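Long-range contacts in Exo-1,3/1,4-beta-glucanase (PDB 3RRX), which is an exo-acting glucanase of glycoside hydrolase family 3, named for cleaving beta-1,3 and beta-1,4 glucan linkages and probably releasing glucose from chain ends: residues P10-K15 / G246-I251; R134-I139 / K186-E191; A212-F217 / Q253-V258; H275-V280 / A315-I320; L285-F290 / V351-R356. The protein carries 1 engineered substitution. All blocks are in the same frame, centred on the assembly; numbering follows the deposited sequence.

From the N terminus, contact 1 closes the longest loop, setting the loop 10-15 against helix 245-252 far along the chain. Nested inside that loop, contact 2 brings the start of helix 136-151 to helix 182-197. Contact 3 pairs strand 211-217 with strand 257-260 and crosses contact 1, since helix 245-252 lies between its two segments; Tyr247 OH joins the two through Ala214 O. Contacts 4 and 5 open after contact 1 has closed and cross each other, tying helix 274-284 to the loop 315-320 and the loop 285-290 to helix 344-361. Together they join strands and outer helices of the family 3 N-terminal barrel domain.

Contact 1: residues P10-K15 / G246-I251; sequences PYVNTK and GYFSAI
An N-terminal loop lies here against helix 245-252, one of the outer helices of the (alpha/beta)8-barrel-like domain of family 3 glycoside hydrolases, and Val12 is the residue that seats it. Its two methyls divide the work: CG1 reaches Phe248, 4.0 Å from Phe248 CD1 and oblique to the ring, while CG2 turns to Ile251 and comes within 3.8 Å of Ile251 CB. CG1 stands beside the backbone N (chi1 -63°), which sends one branch to Phe248 and the other to Ile251, one helix turn on. The methine CB of Val12 itself lies 3.7 Å from the carbonyl O of Phe248, so the loop meets helix backbone as well as side chains. An alanine here would keep only the stem of the side chain and is likely to open a gap between Phe248 and Ile251 where the two methyls now sit. Pro10 adds its CG over one face of the Phe248 ring, offset toward the rim and 4.2 Å from CE1. The loop is also tied to its other neighbour by a backbone hydrogen bond between Val12 and Leu285, and Leu285 touches Phe248 in turn. Farther along, Thr14 OG1 bonds to the side chain of Asn252. Asn13, the centre of an inverse gamma turn, finishes the contact by laying its CB 3.9 Å from Ile251 CG2.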
# COMPACT_ATOMS: atom_id res chain seq x y z
N PRO A 10 12.75 17.20 14.76
CA PRO A 10 12.86 16.52 16.05
C PRO A 10 13.58 15.17 15.95
O PRO A 10 13.47 14.49 14.92
CB PRO A 10 11.40 16.29 16.44
CG PRO A 10 10.71 16.12 15.13
CD PRO A 10 11.39 17.11 14.20
N TYR A 11 14.30 14.79 16.99
CA TYR A 11 14.87 13.45 17.07
C TYR A 11 13.75 12.47 17.43
O TYR A 11 13.07 12.65 18.45
CB TYR A 11 16.00 13.40 18.10
CG TYR A 11 16.70 12.05 18.22
CD1 TYR A 11 17.82 11.76 17.46
CD2 TYR A 11 16.23 11.09 19.10
CE1 TYR A 11 18.47 10.53 17.57
CE2 TYR A 11 16.87 9.85 19.22
CZ TYR A 11 17.99 9.59 18.45
OH TYR A 11 18.62 8.36 18.56
N VAL A 12 13.54 11.46 16.60
CA VAL A 12 12.38 10.59 16.79
C VAL A 12 12.73 9.10 16.94
O VAL A 12 11.84 8.26 17.06
CB VAL A 12 11.33 10.77 15.66
CG1 VAL A 12 10.77 12.21 15.68
CG2 VAL A 12 11.93 10.44 14.30
N ASN A 13 14.01 8.77 16.97
CA ASN A 13 14.42 7.39 17.20
C ASN A 13 14.59 7.12 18.70
O ASN A 13 15.67 6.75 19.15
CB ASN A 13 15.72 7.08 16.44
CG ASN A 13 16.15 5.62 16.58
OD1 ASN A 13 15.32 4.71 16.53
ND2 ASN A 13 17.44 5.40 16.77
N THR A 14 13.51 7.28 19.47
CA THR A 14 13.66 7.30 20.92
C THR A 14 13.47 5.96 21.64
O THR A 14 13.73 5.88 22.84
CB THR A 14 12.71 8.32 21.60
OG1 THR A 14 11.43 7.72 21.82
CG2 THR A 14 12.56 9.59 20.75
N LYS A 15 13.05 4.92 20.92
CA LYS A 15 12.74 3.64 21.58
C LYS A 15 13.77 2.54 21.35
O LYS A 15 14.21 1.89 22.30
CB LYS A 15 11.37 3.12 21.15
CG LYS A 15 10.21 3.95 21.62
CD LYS A 15 8.92 3.47 20.94
CE LYS A 15 7.73 3.55 21.87
NZ LYS A 15 7.87 2.53 22.95
N GLY A 246 4.17 10.64 9.36
CA GLY A 246 4.21 9.19 9.40
C GLY A 246 5.59 8.65 9.76
O GLY A 246 5.72 7.59 10.37
N TYR A 247 6.64 9.38 9.36
CA TYR A 247 7.99 8.92 9.66
C TYR A 247 8.36 9.13 11.12
O TYR A 247 9.19 8.41 11.66
CB TYR A 247 9.02 9.57 8.72
CG TYR A 247 9.05 8.86 7.39
CD1 TYR A 247 9.68 7.64 7.28
CD2 TYR A 247 8.39 9.38 6.28
CE1 TYR A 247 9.69 6.94 6.10
CE2 TYR A 247 8.40 8.67 5.06
CZ TYR A 247 9.05 7.45 4.99
OH TYR A 247 9.10 6.68 3.84
N PHE A 248 7.73 10.10 11.78
CA PHE A 248 8.01 10.32 13.20
C PHE A 248 7.68 9.06 13.98
O PHE A 248 8.49 8.54 14.75
CB PHE A 248 7.21 11.51 13.74
CG PHE A 248 7.53 12.82 13.09
CD1 PHE A 248 8.70 12.99 12.36
CD2 PHE A 248 6.66 13.89 13.19
CE1 PHE A 248 9.00 14.21 11.76
CE2 PHE A 248 6.94 15.11 12.59
CZ PHE A 248 8.11 15.26 11.87
N SER A 249 6.48 8.52 13.74
CA SER A 249 6.06 7.34 14.48
C SER A 249 6.69 6.05 13.94
O SER A 249 6.98 5.15 14.71
CB SER A 249 4.53 7.26 14.56
OG SER A 249 3.94 7.04 13.30
N ALA A 250 6.95 5.98 12.63
CA ALA A 250 7.56 4.76 12.08
C ALA A 250 8.99 4.59 12.58
O ALA A 250 9.41 3.49 12.95
CB ALA A 250 7.52 4.76 10.55
N ILE A 251 9.75 5.69 12.60
CA ILE A 251 11.11 5.65 13.10
C ILE A 251 11.12 5.40 14.61
O ILE A 251 11.96 4.65 15.11
CB ILE A 251 11.91 6.94 12.76
CG1 ILE A 251 12.12 7.05 11.24
CG2 ILE A 251 13.27 6.92 13.45
CD1 ILE A 251 12.52 8.47 10.76

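Contact 2: residues R134-I139 / K186-E191; sequences RDTDLI and KRYAGE
Tyr188 OH is gripped from the loop that precedes helix 136-151: the backbone N of Asp135 donates to it at 3.0 Å, with an N-H...O angle of 156°, and reaches the ring near its plane. The same hydroxyl also bonds to the carbonyl of Leu130, so it spans the turn between two helices. Ile139 occupies one face of the Tyr188 ring, its CG1 over the centre in a CH-pi contact, 3.6 Å from the centroid, while Ile139 CD1 lies 3.5 Å from Tyr188 CE2. Thr136 CG2 comes obliquely, 4.0 Å from Tyr188 CD1. Beyond the ring, Glu191 holds its CG beside its own backbone N (chi1 -59°), which brings CG to 3.9 Å from Thr136 CB. Asp135 is the N-cap of helix 136-151; its OD1 accepts from Leu138 N at 3.0 Å, whereas OD2 forms a salt bridge with Lys396. At the outer end, one water accepts from both Arg134 NE and Arg187 NH2. Arg134 NH2 continues to the carbonyl of Leu580. The shared water would probably ease the closeness of two like charges, and the two bonds at Tyr188 OH are likely to hold the ring at the tilt that presents its face to Ile139.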
# COMPACT_ATOMS: atom_id res chain seq x y z
N ARG A 134 -10.64 4.68 11.12
CA ARG A 134 -10.15 5.25 12.40
C ARG A 134 -9.94 4.19 13.48
O ARG A 134 -10.52 4.28 14.56
CB ARG A 134 -11.11 6.33 12.92
CG ARG A 134 -11.36 7.48 11.95
CD ARG A 134 -10.10 8.32 11.68
NE ARG A 134 -10.48 9.69 11.33
CZ ARG A 134 -11.03 10.02 10.16
NH1 ARG A 134 -11.22 9.08 9.24
NH2 ARG A 134 -11.39 11.27 9.91
N ASP A 135 -9.10 3.20 13.21
CA ASP A 135 -8.97 2.08 14.13
C ASP A 135 -7.53 1.60 14.19
O ASP A 135 -7.11 0.78 13.39
CB ASP A 135 -9.90 0.94 13.70
CG ASP A 135 -10.07 -0.13 14.78
OD1 ASP A 135 -9.11 -0.41 15.52
OD2 ASP A 135 -11.18 -0.69 14.89
N THR A 136 -6.77 2.11 15.15
CA THR A 136 -5.34 1.82 15.24
C THR A 136 -5.05 0.35 15.53
O THR A 136 -4.05 -0.20 15.04
CB THR A 136 -4.65 2.71 16.30
OG1 THR A 136 -5.38 2.61 17.53
CG2 THR A 136 -4.64 4.16 15.87
N ASP A 137 -5.90 -0.29 16.32
CA ASP A 137 -5.72 -1.70 16.65
C ASP A 137 -5.89 -2.57 15.40
O ASP A 137 -5.17 -3.55 15.21
CB ASP A 137 -6.74 -2.13 17.72
CG ASP A 137 -6.77 -3.64 17.93
OD1 ASP A 137 -5.71 -4.22 18.25
OD2 ASP A 137 -7.85 -4.24 17.78
N LEU A 138 -6.85 -2.20 14.56
CA LEU A 138 -7.09 -2.88 13.30
C LEU A 138 -5.84 -2.83 12.43
O LEU A 138 -5.45 -3.85 11.86
CB LEU A 138 -8.25 -2.21 12.55
CG LEU A 138 -8.60 -2.77 11.17
CD1 LEU A 138 -9.24 -4.15 11.29
CD2 LEU A 138 -9.54 -1.82 10.42
N ILE A 139 -5.23 -1.65 12.35
CA ILE A 139 -4.02 -1.47 11.55
C ILE A 139 -2.92 -2.42 12.02
O ILE A 139 -2.26 -3.07 11.21
CB ILE A 139 -3.50 -0.01 11.60
CG1 ILE A 139 -4.55 0.96 11.04
CG2 ILE A 139 -2.16 0.13 10.83
CD1 ILE A 139 -5.01 0.61 9.65
N LYS A 186 0.22 9.83 11.24
CA LYS A 186 1.13 9.67 12.38
C LYS A 186 0.61 8.61 13.36
O LYS A 186 1.38 7.77 13.82
CB LYS A 186 1.34 11.01 13.10
CG LYS A 186 2.25 10.94 14.33
CD LYS A 186 2.81 12.31 14.68
CE LYS A 186 1.73 13.27 15.12
NZ LYS A 186 2.26 14.67 15.23
N ARG A 187 -0.68 8.66 13.66
CA ARG A 187 -1.31 7.68 14.55
C ARG A 187 -1.18 6.25 14.02
O ARG A 187 -1.00 5.32 14.79
CB ARG A 187 -2.81 7.98 14.68
CG ARG A 187 -3.21 8.92 15.83
CD ARG A 187 -4.74 9.19 15.79
NE ARG A 187 -5.03 10.47 15.16
CZ ARG A 187 -6.17 10.76 14.52
NH1 ARG A 187 -7.14 9.86 14.42
NH2 ARG A 187 -6.33 11.96 13.99
N TYR A 188 -1.29 6.10 12.71
CA TYR A 188 -1.32 4.78 12.08
C TYR A 188 0.05 4.16 11.82
O TYR A 188 0.22 2.94 11.96
CB TYR A 188 -2.04 4.88 10.73
CG TYR A 188 -3.54 4.68 10.76
CD1 TYR A 188 -4.28 4.88 11.91
CD2 TYR A 188 -4.22 4.29 9.61
CE1 TYR A 188 -5.67 4.69 11.92
CE2 TYR A 188 -5.59 4.11 9.60
CZ TYR A 188 -6.31 4.30 10.76
OH TYR A 188 -7.67 4.10 10.73
N ALA A 189 1.01 4.97 11.39
CA ALA A 189 2.24 4.44 10.81
C ALA A 189 2.97 3.51 11.77
O ALA A 189 3.42 2.44 11.38
CB ALA A 189 3.16 5.58 10.36
N GLY A 190 3.09 3.93 13.03
CA GLY A 190 3.79 3.13 14.02
C GLY A 190 3.09 1.82 14.31
O GLY A 190 3.74 0.81 14.63
N GLU A 191 1.76 1.82 14.21
CA GLU A 191 0.99 0.60 14.43
C GLU A 191 1.28 -0.45 13.35
O GLU A 191 1.45 -1.64 13.65
CB GLU A 191 -0.51 0.90 14.46
CG GLU A 191 -0.94 1.89 15.53
CD GLU A 191 -0.83 1.32 16.93
OE1 GLU A 191 -0.62 0.09 17.09
OE2 GLU A 191 -0.96 2.12 17.89
O HOH W 1 -9.13 11.91 12.88

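Contact 3: residues A212-F217 / Q253-V258; sequences ATAKHF and QGVQSV
Val255 pushes its CG2 methyl into the shallow hollow between Ala212 and Ala214, 4.1 Å from the CB of each. With CG2 anti to the backbone N (chi1 76° for CG1), this branch points at strand 211-217 and also lies 3.6 Å from the carbonyl O of Ala212. The two alanines offer no more than a methyl each, so the valine bump can sit close to the strand backbone between them. Val258 makes the next bump on that side, its CG1 pressed 3.5 Å against Phe217 CB. The Phe217 ring continues past it toward Leu277, Val280 and Leu281 of helix 274-284, and meets the ring of Tyr247 edge-to-face. The strands are neighbours in the parallel beta-sheet of the barrel-like family 3 N-terminal domain, and helix 245-252, ended by a Schellman motif at Gly254, makes part of the beta-alpha-beta crossover joining them. Thr213 pairs with Ser257 and Ala214 with Val258. Ala214 N donates to Ser257 O at 2.9 Å, while the bond from Ser257 N to Ala212 O is weak. On the opposite face of the sheet from Ala214 and Val258, the small side chains of Thr213 and Ser257 meet hydroxyl to hydroxyl, OG1 and OG 2.9 Å apart. Trp157 NE1 also bonds to Thr213 OG1, and Ser257 OG has a weak link to the carbonyl of Phe290. Thr213 CG2 extends past this polar pair and lies 3.7 Å from Ser257 OG.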
# COMPACT_ATOMS: atom_id res chain seq x y z
N ALA A 212 10.67 -4.44 8.04
CA ALA A 212 9.75 -3.52 7.37
C ALA A 212 10.44 -2.31 6.73
O ALA A 212 11.45 -1.83 7.24
CB ALA A 212 8.67 -3.04 8.34
N THR A 213 9.86 -1.81 5.64
CA THR A 213 10.30 -0.55 5.02
C THR A 213 9.16 0.44 4.98
O THR A 213 8.10 0.15 4.42
CB THR A 213 10.76 -0.74 3.56
OG1 THR A 213 11.96 -1.51 3.52
CG2 THR A 213 11.04 0.63 2.91
N ALA A 214 9.36 1.63 5.55
CA ALA A 214 8.36 2.69 5.44
C ALA A 214 8.64 3.54 4.20
O ALA A 214 9.75 4.03 4.01
CB ALA A 214 8.34 3.55 6.71
N LYS A 215 7.61 3.70 3.35
CA LYS A 215 7.70 4.40 2.07
C LYS A 215 6.78 5.61 2.10
O LYS A 215 5.76 5.56 2.79
CB LYS A 215 7.15 3.49 0.94
CG LYS A 215 7.65 2.05 0.91
CD LYS A 215 6.83 1.25 -0.13
CE LYS A 215 5.44 0.94 0.39
NZ LYS A 215 4.55 0.25 -0.61
N HIS A 216 7.09 6.71 1.40
CA HIS A 216 8.38 6.99 0.76
C HIS A 216 8.87 8.31 1.35
O HIS A 216 8.07 9.22 1.58
CB HIS A 216 8.21 7.21 -0.74
CG HIS A 216 7.71 6.01 -1.49
ND1 HIS A 216 6.37 5.71 -1.59
CD2 HIS A 216 8.37 5.07 -2.21
CE1 HIS A 216 6.22 4.61 -2.32
NE2 HIS A 216 7.42 4.21 -2.71
N PHE A 217 10.17 8.43 1.57
CA PHE A 217 10.72 9.66 2.12
C PHE A 217 11.22 10.53 0.97
O PHE A 217 12.22 10.17 0.34
CB PHE A 217 11.89 9.32 3.07
CG PHE A 217 12.30 10.45 3.95
CD1 PHE A 217 11.67 10.66 5.16
CD2 PHE A 217 13.31 11.32 3.57
CE1 PHE A 217 12.03 11.72 5.98
CE2 PHE A 217 13.68 12.38 4.38
CZ PHE A 217 13.05 12.59 5.59
N GLN A 253 9.10 3.68 16.30
CA GLN A 253 8.82 2.26 16.51
C GLN A 253 9.90 1.34 15.94
O GLN A 253 9.75 0.11 15.98
CB GLN A 253 7.45 1.87 15.95
CG GLN A 253 6.28 2.59 16.61
CD GLN A 253 6.30 2.47 18.13
OE1 GLN A 253 6.79 1.49 18.68
NE2 GLN A 253 5.77 3.49 18.80
N GLY A 254 10.97 1.92 15.42
CA GLY A 254 12.14 1.14 15.03
C GLY A 254 12.07 0.51 13.65
O GLY A 254 12.68 -0.53 13.40
N VAL A 255 11.33 1.13 12.74
CA VAL A 255 11.26 0.61 11.37
C VAL A 255 12.70 0.45 10.86
O VAL A 255 13.56 1.31 11.09
CB VAL A 255 10.45 1.53 10.44
CG1 VAL A 255 11.29 2.78 10.07
CG2 VAL A 255 10.00 0.76 9.19
N GLN A 256 12.98 -0.68 10.22
CA GLN A 256 14.34 -1.02 9.86
C GLN A 256 14.82 -0.39 8.56
O GLN A 256 16.02 -0.22 8.36
CB GLN A 256 14.50 -2.54 9.81
CG GLN A 256 14.51 -3.15 11.19
CD GLN A 256 15.69 -2.65 11.98
OE1 GLN A 256 16.83 -3.07 11.75
NE2 GLN A 256 15.44 -1.71 12.89
N SER A 257 13.88 -0.05 7.69
CA SER A 257 14.23 0.50 6.38
C SER A 257 13.31 1.67 6.02
O SER A 257 12.15 1.69 6.40
CB SER A 257 14.12 -0.59 5.32
OG SER A 257 14.46 -0.08 4.04
N VAL A 258 13.85 2.65 5.29
CA VAL A 258 13.08 3.74 4.73
C VAL A 258 13.32 3.77 3.22
O VAL A 258 14.47 3.70 2.79
CB VAL A 258 13.51 5.09 5.37
CG1 VAL A 258 12.98 6.30 4.58
CG2 VAL A 258 13.06 5.14 6.82

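Contact 4: residues H275-V280 / A315-I320; sequences HLLTDV and AGVDVI
One hydrogen bond joins helix 274-284 to the end of helix 310-315: Thr278 OG1 donates to the carbonyl O of Ala315 at 2.7 Å. The hydroxyl comes from above the carbonyl plane, 51° out of it, and the C=O...O angle is 117°, so the donor meets the side of the carbonyl. OG1 stands beside its own backbone N (chi1 -65°), which turns it toward Ala315. Putting a valine at this position would remove the hydroxyl, and the Ala315 carbonyl would probably lose this donor in a buried setting. Packing fills the remainder. Leu277 sets its CB 3.3 Å from the same Ala315 O, so one oxygen is touched by two successive helix residues. Farther out, Leu277 CD1 lies 3.8 Å from Val317 CG2, with the two side chains side by side and pointing the same way. Gly316 answers to shape: its CA is 3.5 Å from Thr278 OG1, and a CB there would clash with that hydroxyl. Its positive phi also calls for glycine. Just beyond, Asp318 forms salt bridges with Lys282 and Arg346. The helix has a wider pi-type turn here, in which Val280 N bonds to His275 O. Gly316 ends helix 310-315 in a Schellman motif, the turn, often built on a glycine with positive phi, by which a helix gives way to a loop, here the one leading to strand 320-321.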
# COMPACT_ATOMS: atom_id res chain seq x y z
N HIS A 275 20.88 16.57 1.88
CA HIS A 275 20.25 17.27 3.01
C HIS A 275 19.09 16.44 3.58
O HIS A 275 18.93 16.32 4.79
CB HIS A 275 19.74 18.65 2.60
CG HIS A 275 19.02 19.35 3.70
ND1 HIS A 275 19.67 19.82 4.82
CD2 HIS A 275 17.71 19.63 3.88
CE1 HIS A 275 18.79 20.37 5.64
NE2 HIS A 275 17.59 20.26 5.09
N LEU A 276 18.26 15.90 2.69
CA LEU A 276 17.10 15.12 3.14
C LEU A 276 17.47 13.73 3.65
O LEU A 276 17.02 13.30 4.72
CB LEU A 276 16.06 15.00 2.03
CG LEU A 276 15.27 16.29 1.73
CD1 LEU A 276 14.23 16.06 0.65
CD2 LEU A 276 14.61 16.81 3.00
N LEU A 277 18.27 13.02 2.87
CA LEU A 277 18.51 11.60 3.13
C LEU A 277 19.59 11.36 4.18
O LEU A 277 19.65 10.28 4.77
CB LEU A 277 18.88 10.85 1.83
CG LEU A 277 17.80 10.78 0.75
CD1 LEU A 277 18.24 9.89 -0.40
CD2 LEU A 277 16.48 10.27 1.33
N THR A 278 20.44 12.35 4.42
CA THR A 278 21.46 12.23 5.44
C THR A 278 21.23 13.21 6.58
O THR A 278 20.98 12.79 7.71
CB THR A 278 22.90 12.38 4.87
OG1 THR A 278 23.16 11.30 3.96
CG2 THR A 278 23.94 12.36 6.00
N ASP A 279 21.27 14.51 6.29
CA ASP A 279 21.18 15.48 7.38
C ASP A 279 19.86 15.41 8.13
O ASP A 279 19.85 15.36 9.36
CB ASP A 279 21.45 16.90 6.90
CG ASP A 279 21.63 17.87 8.07
OD1 ASP A 279 22.67 17.79 8.75
OD2 ASP A 279 20.72 18.69 8.30
N VAL A 280 18.74 15.41 7.40
CA VAL A 280 17.44 15.34 8.05
C VAL A 280 17.13 13.93 8.56
O VAL A 280 16.93 13.73 9.77
CB VAL A 280 16.30 15.85 7.12
CG1 VAL A 280 14.93 15.49 7.70
CG2 VAL A 280 16.43 17.38 6.88
N ALA A 315 24.44 10.62 -1.24
CA ALA A 315 23.35 11.37 -0.62
C ALA A 315 22.79 10.65 0.61
O ALA A 315 22.15 11.26 1.45
CB ALA A 315 22.22 11.63 -1.64
N GLY A 316 23.03 9.34 0.70
CA GLY A 316 22.56 8.58 1.84
C GLY A 316 21.76 7.32 1.53
O GLY A 316 21.27 6.66 2.44
N VAL A 317 21.62 6.97 0.25
CA VAL A 317 20.99 5.68 -0.08
C VAL A 317 21.97 4.55 0.29
O VAL A 317 23.15 4.63 -0.04
CB VAL A 317 20.59 5.57 -1.57
CG1 VAL A 317 20.02 4.18 -1.88
CG2 VAL A 317 19.55 6.65 -1.93
N ASP A 318 21.46 3.52 0.96
CA ASP A 318 22.29 2.41 1.42
C ASP A 318 22.14 1.14 0.59
O ASP A 318 23.09 0.34 0.50
CB ASP A 318 21.96 2.10 2.88
CG ASP A 318 22.17 3.31 3.77
OD1 ASP A 318 23.23 3.94 3.63
OD2 ASP A 318 21.26 3.65 4.58
N VAL A 319 20.96 0.94 0.01
CA VAL A 319 20.70 -0.21 -0.86
C VAL A 319 20.04 0.27 -2.15
O VAL A 319 19.04 0.99 -2.12
CB VAL A 319 19.80 -1.29 -0.18
CG1 VAL A 319 19.42 -2.40 -1.19
CG2 VAL A 319 20.52 -1.89 1.04
N ILE A 320 20.62 -0.11 -3.28
CA ILE A 320 20.15 0.39 -4.57
C ILE A 320 19.24 -0.62 -5.25
O ILE A 320 19.65 -1.75 -5.54
CB ILE A 320 21.33 0.74 -5.50
CG1 ILE A 320 22.17 1.85 -4.88
CG2 ILE A 320 20.80 1.19 -6.86
CD1 ILE A 320 21.50 3.21 -4.96

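Contact 5: residues L285-F290 / V351-R356; sequences LGFDGF and VRRFLR
Arg353 NH1 satisfies two backbone carbonyls of the loop 285-290 at once, donating to Phe287 O and to Gly289 O, each at 2.9 Å. Both oxygens lie near the guanidinium plane at its edge, and the bonds are nearly straight, 173° to Phe287 and 163° to Gly289. The chain is extended from CG to NE, which carries the head group along the loop. A water completes the ring of bonds, accepting from Arg353 NH2 and donating to Phe287 O, while Arg353 NE is held by a salt bridge to Asp349. The carbonyl between those of Phe287 and Gly289, Asp288 O, is taken by Arg356 NH1 at 3.0 Å, in the carbonyl plane. The Asp288 carboxylate lies over the face of the same guanidinium, the planes 6° apart, with OD2 3.4 Å from NH1; this salt bridge rests on charge alone. Their stronger partners are outside the pair, Arg18 for Asp288 and Glu23 for Arg356. Apolar packing takes over at Phe290, whose face receives the edge of the Phe354 ring in a T-shaped stack, centroids 4.9 Å apart and Phe354 CD1 over the ring centre. Phe290 begins strand 290-292 and bonds through its backbone to Gln256, just before strand 257-260, and to Val258 within it. Helix 344-361 packs on the loop leading into strand 290-292, with helix 20-32 touching Arg352 and Arg356.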
# COMPACT_ATOMS: atom_id res chain seq x y z
N LEU A 285 16.54 13.42 12.51
CA LEU A 285 15.49 12.50 12.94
C LEU A 285 16.09 11.31 13.70
O LEU A 285 15.43 10.70 14.55
CB LEU A 285 14.68 12.00 11.74
CG LEU A 285 13.81 13.04 11.02
CD1 LEU A 285 13.03 12.37 9.88
CD2 LEU A 285 12.85 13.69 11.98
N GLY A 286 17.33 10.99 13.39
CA GLY A 286 18.03 9.92 14.08
C GLY A 286 17.77 8.49 13.61
O GLY A 286 18.12 7.54 14.31
N PHE A 287 17.18 8.32 12.42
CA PHE A 287 16.97 6.98 11.84
C PHE A 287 18.26 6.17 11.82
O PHE A 287 19.26 6.59 11.23
CB PHE A 287 16.42 7.11 10.41
CG PHE A 287 16.26 5.80 9.67
CD1 PHE A 287 15.44 4.78 10.17
CD2 PHE A 287 16.86 5.62 8.44
CE1 PHE A 287 15.27 3.59 9.45
CE2 PHE A 287 16.69 4.44 7.72
CZ PHE A 287 15.90 3.42 8.23
N ASP A 288 18.23 4.99 12.44
CA ASP A 288 19.42 4.16 12.59
C ASP A 288 19.44 2.95 11.62
O ASP A 288 20.34 2.12 11.67
CB ASP A 288 19.51 3.67 14.04
CG ASP A 288 20.93 3.28 14.44
OD1 ASP A 288 21.86 4.06 14.16
OD2 ASP A 288 21.12 2.18 15.03
N GLY A 289 18.42 2.86 10.76
CA GLY A 289 18.30 1.74 9.83
C GLY A 289 18.87 2.08 8.47
O GLY A 289 19.70 2.99 8.35
N PHE A 290 18.42 1.37 7.44
CA PHE A 290 19.00 1.56 6.10
C PHE A 290 18.01 2.15 5.11
O PHE A 290 16.81 1.87 5.17
CB PHE A 290 19.61 0.25 5.55
CG PHE A 290 18.60 -0.82 5.17
CD1 PHE A 290 18.19 -0.96 3.85
CD2 PHE A 290 18.11 -1.70 6.12
CE1 PHE A 290 17.28 -1.96 3.49
CE2 PHE A 290 17.20 -2.70 5.76
CZ PHE A 290 16.79 -2.83 4.44
N VAL A 351 26.67 -0.47 4.68
CA VAL A 351 26.68 -1.88 5.02
C VAL A 351 26.35 -2.12 6.50
O VAL A 351 25.61 -3.04 6.83
CB VAL A 351 28.01 -2.57 4.60
CG1 VAL A 351 28.03 -4.02 5.06
CG2 VAL A 351 28.17 -2.50 3.08
N ARG A 352 26.88 -1.27 7.39
CA ARG A 352 26.53 -1.34 8.81
C ARG A 352 25.03 -1.29 9.02
O ARG A 352 24.47 -2.11 9.74
CB ARG A 352 27.14 -0.16 9.59
CG ARG A 352 28.57 -0.35 9.99
CD ARG A 352 29.02 0.68 11.03
NE ARG A 352 30.45 0.59 11.23
CZ ARG A 352 31.33 1.38 10.62
NH1 ARG A 352 30.89 2.33 9.80
NH2 ARG A 352 32.63 1.23 10.83
N ARG A 353 24.38 -0.30 8.42
CA ARG A 353 22.95 -0.09 8.63
C ARG A 353 22.12 -1.27 8.10
O ARG A 353 21.13 -1.67 8.71
CB ARG A 353 22.51 1.22 7.94
CG ARG A 353 23.06 2.48 8.63
CD ARG A 353 22.82 3.74 7.81
NE ARG A 353 23.20 4.94 8.55
CZ ARG A 353 22.39 5.58 9.39
NH1 ARG A 353 21.16 5.14 9.59
NH2 ARG A 353 22.82 6.66 10.03
N PHE A 354 22.54 -1.81 6.96
CA PHE A 354 21.83 -2.93 6.34
C PHE A 354 22.07 -4.24 7.11
O PHE A 354 21.13 -4.99 7.39
CB PHE A 354 22.27 -3.06 4.87
CG PHE A 354 21.57 -4.16 4.11
CD1 PHE A 354 20.19 -4.25 4.10
CD2 PHE A 354 22.30 -5.08 3.37
CE1 PHE A 354 19.54 -5.26 3.40
CE2 PHE A 354 21.67 -6.09 2.66
CZ PHE A 354 20.29 -6.18 2.67
N LEU A 355 23.32 -4.52 7.45
CA LEU A 355 23.63 -5.71 8.23
C LEU A 355 22.96 -5.64 9.60
O LEU A 355 22.53 -6.65 10.14
CB LEU A 355 25.14 -5.89 8.41
CG LEU A 355 25.89 -6.38 7.17
CD1 LEU A 355 27.37 -6.55 7.49
CD2 LEU A 355 25.27 -7.69 6.67
N ARG A 356 22.86 -4.44 10.16
CA ARG A 356 22.17 -4.25 11.43
C ARG A 356 20.76 -4.85 11.35
O ARG A 356 20.28 -5.47 12.30
CB ARG A 356 22.13 -2.76 11.79
CG ARG A 356 21.43 -2.41 13.09
CD ARG A 356 21.66 -0.92 13.43
NE ARG A 356 23.08 -0.64 13.64
CZ ARG A 356 23.73 0.41 13.16
NH1 ARG A 356 23.09 1.34 12.45
NH2 ARG A 356 25.03 0.54 13.40
O HOH W 2 21.51 8.09 12.18